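Local coordinates for killer cell lectin-like receptor 3 (PDB 3C8J), which acts as a homodimeric, disulfide-linked, C-type lectin-like receptor on mouse natural killer cells that recognises class I MHC molecules, at residues D122-K125 / F126-H130. The protein carries 4 engineered substitutions. Residues are numbered along the deposited sequence; the frame is centred on the assembly and turned at random.
Sequences DELK and FLQRH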
ATOM      1  N   ASP A 122       0.070  -4.405  13.854  1.00 61.07           N
ATOM      2  CA  ASP A 122      -0.005  -4.827  12.458  1.00 60.66           C
ATOM      3  C   ASP A 122       0.805  -3.892  11.573  1.00 59.76           C
ATOM      4  O   ASP A 122       1.589  -4.345  10.719  1.00 60.27           O
ATOM      5  CB  ASP A 122      -1.456  -4.880  11.972  1.00 61.28           C
ATOM      6  CG  ASP A 122      -2.227  -6.074  12.536  1.00 63.38           C
ATOM      7  OD1 ASP A 122      -3.440  -6.190  12.218  1.00 65.81           O
ATOM      8  OD2 ASP A 122      -1.625  -6.898  13.282  1.00 63.71           O
ATOM      9  N   GLU A 123       0.605  -2.592  11.782  1.00 58.15           N
ATOM     10  CA  GLU A 123       1.351  -1.575  11.079  1.00 56.33           C
ATOM     11  C   GLU A 123       2.834  -1.636  11.434  1.00 55.62           C
ATOM     12  O   GLU A 123       3.673  -1.611  10.536  1.00 55.47           O
ATOM     13  CB  GLU A 123       0.783  -0.184  11.344  1.00 56.12           C
ATOM     14  CG  GLU A 123       1.520   0.880  10.551  1.00 55.77           C
ATOM     15  CD  GLU A 123       1.010   2.277  10.765  1.00 56.00           C
ATOM     16  OE1 GLU A 123       1.155   3.066   9.816  1.00 56.17           O
ATOM     17  OE2 GLU A 123       0.483   2.595  11.858  1.00 55.24           O
ATOM     18  N   LEU A 124       3.162  -1.725  12.721  1.00 54.86           N
ATOM     19  CA  LEU A 124       4.567  -1.877  13.118  1.00 54.93           C
ATOM     20  C   LEU A 124       5.263  -3.017  12.338  1.00 54.97           C
ATOM     21  O   LEU A 124       6.291  -2.809  11.684  1.00 54.84           O
ATOM     22  CB  LEU A 124       4.717  -2.088  14.637  1.00 54.81           C
ATOM     23  CG  LEU A 124       6.094  -2.544  15.169  1.00 54.65           C
ATOM     24  CD1 LEU A 124       7.254  -1.672  14.687  1.00 53.74           C
ATOM     25  CD2 LEU A 124       6.106  -2.611  16.666  1.00 54.33           C
ATOM     26  N   LYS A 125       4.682  -4.206  12.409  1.00 54.80           N
ATOM     27  CA  LYS A 125       5.223  -5.376  11.730  1.00 54.94           C
ATOM     28  C   LYS A 125       5.276  -5.182  10.228  1.00 55.07           C
ATOM     29  O   LYS A 125       6.263  -5.571   9.599  1.00 56.26           O
ATOM     30  CB  LYS A 125       4.435  -6.631  12.081  1.00 54.70           C
ATOM     31  CG  LYS A 125       4.579  -6.999  13.552  1.00 55.36           C
ATOM     32  CD  LYS A 125       4.294  -8.459  13.824  1.00 57.22           C
ATOM     33  CE  LYS A 125       4.028  -8.671  15.295  1.00 58.39           C
ATOM     34  NZ  LYS A 125       3.288  -9.934  15.510  1.00 60.99           N
ATOM     35  N   PHE A 126       4.273  -4.544   9.635  1.00 53.93           N
ATOM     36  CA  PHE A 126       4.394  -4.290   8.218  1.00 52.94           C
ATOM     37  C   PHE A 126       5.649  -3.462   7.931  1.00 52.37           C
ATOM     38  O   PHE A 126       6.396  -3.753   7.005  1.00 52.76           O
ATOM     39  CB  PHE A 126       3.187  -3.568   7.649  1.00 52.89           C
ATOM     40  CG  PHE A 126       3.494  -2.858   6.367  1.00 52.97           C
ATOM     41  CD1 PHE A 126       3.621  -3.564   5.188  1.00 52.23           C
ATOM     42  CD2 PHE A 126       3.700  -1.491   6.348  1.00 53.32           C
ATOM     43  CE1 PHE A 126       3.937  -2.926   4.000  1.00 53.89           C
ATOM     44  CE2 PHE A 126       4.011  -0.839   5.148  1.00 54.19           C
ATOM     45  CZ  PHE A 126       4.141  -1.557   3.983  1.00 52.93           C
ATOM     46  N   LEU A 127       5.869  -2.418   8.709  1.00 52.02           N
ATOM     47  CA  LEU A 127       7.031  -1.553   8.491  1.00 51.57           C
ATOM     48  C   LEU A 127       8.346  -2.309   8.619  1.00 51.45           C
ATOM     49  O   LEU A 127       9.220  -2.178   7.750  1.00 51.77           O
ATOM     50  CB  LEU A 127       6.999  -0.382   9.438  1.00 51.25           C
ATOM     51  CG  LEU A 127       5.884   0.599   9.090  1.00 51.42           C
ATOM     52  CD1 LEU A 127       5.657   1.546  10.232  1.00 48.42           C
ATOM     53  CD2 LEU A 127       6.207   1.354   7.777  1.00 52.38           C
ATOM     54  N   GLN A 128       8.455  -3.157   9.639  1.00 50.61           N
ATOM     55  CA  GLN A 128       9.690  -3.890   9.869  1.00 50.18           C
ATOM     56  C   GLN A 128       9.982  -4.932   8.785  1.00 50.69           C
ATOM     57  O   GLN A 128      11.143  -5.127   8.379  1.00 50.92           O
ATOM     58  CB  GLN A 128       9.684  -4.517  11.241  1.00 49.90           C
ATOM     59  CG  GLN A 128       9.548  -3.510  12.341  1.00 48.48           C
ATOM     60  CD  GLN A 128       9.388  -4.144  13.701  1.00 47.72           C
ATOM     61  OE1 GLN A 128       8.580  -5.046  13.904  1.00 47.98           O
ATOM     62  NE2 GLN A 128      10.164  -3.667  14.651  1.00 50.62           N
ATOM     63  N   ARG A 129       8.935  -5.598   8.300  1.00 50.30           N
ATOM     64  CA  ARG A 129       9.091  -6.465   7.149  1.00 49.34           C
ATOM     65  C   ARG A 129       9.518  -5.643   5.928  1.00 49.21           C
ATOM     66  O   ARG A 129      10.233  -6.130   5.081  1.00 48.36           O
ATOM     67  CB  ARG A 129       7.787  -7.200   6.849  1.00 49.26           C
ATOM     68  CG  ARG A 129       7.447  -8.327   7.804  1.00 48.93           C
ATOM     69  CD  ARG A 129       6.153  -9.059   7.363  1.00 49.57           C
ATOM     70  NE  ARG A 129       4.939  -8.659   8.115  1.00 50.46           N
ATOM     71  CZ  ARG A 129       3.912  -8.013   7.562  1.00 50.66           C
ATOM     72  NH1 ARG A 129       3.938  -7.694   6.277  1.00 51.56           N
ATOM     73  NH2 ARG A 129       2.852  -7.690   8.273  1.00 50.52           N
ATOM     74  N   HIS A 130       9.064  -4.391   5.837  1.00 49.88           N
ATOM     75  CA  HIS A 130       9.238  -3.606   4.618  1.00 50.18           C
ATOM     76  C   HIS A 130      10.634  -2.984   4.516  1.00 50.61           C
ATOM     77  O   HIS A 130      11.340  -3.070   3.512  1.00 49.60           O
ATOM     78  CB  HIS A 130       8.221  -2.482   4.594  1.00 50.23           C
ATOM     79  CG  HIS A 130       8.453  -1.522   3.482  1.00 50.36           C
ATOM     80  ND1 HIS A 130       8.158  -1.831   2.170  1.00 50.68           N
ATOM     81  CD2 HIS A 130       9.031  -0.299   3.466  1.00 48.59           C
ATOM     82  CE1 HIS A 130       8.506  -0.819   1.395  1.00 52.72           C
ATOM     83  NE2 HIS A 130       9.052   0.119   2.160  1.00 54.34           N
TER
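Four successive alpha-helical i to i+4 hydrogen bonds join D122–K125 to F126–H130, the amides of F126, L127, Q128 and R129 donating to the carbonyls of D122, E123, L124 and K125. F126 N lies 2.9 Å from D122 O, and R129 N lies 3.0 Å from K125 O in a nearly straight bond (172°). One turn apart, L124 and Q128 make the main side-chain contact. The leucine's CG lies anti to its own amide nitrogen (chi1 168°), which leaves CD1 beside the end of the glutamine, 3.4 Å from Q128 CD and 3.5 Å from Q128 NE2, while Q128 CG rests 3.4 Å from L124 O. The two chains are set at a slant; Q128 NE2 also makes a weak hydrogen bond to S177 O. Within the helix, L127 packs mainly against backbone, its CG 3.4 Å from E123 O. R129 bends at chi3 (-100°) and folds back, so that one guanidinium face lies over K125 O, offset toward the rim and 3.6 Å from the plane, and over F126 CA; D122 OD2 remains 6.8 Å from R129 NH2, too far for a salt bridge. Helix 121–130 is the second of the lectin-like domain, with one side buried. There F126 stacks on Y87 and touches Y92, L127 lies among L116, I118, Y92, F94 and L176, and L124 meets I118 of a loop and L176 of strand 173–176. E123 OE2 is hydrogen-bonded to E119 N, while OE1 hydrogen-bonds with Y92 OH and forms a salt bridge with K90, tying the helix to strand 90–96.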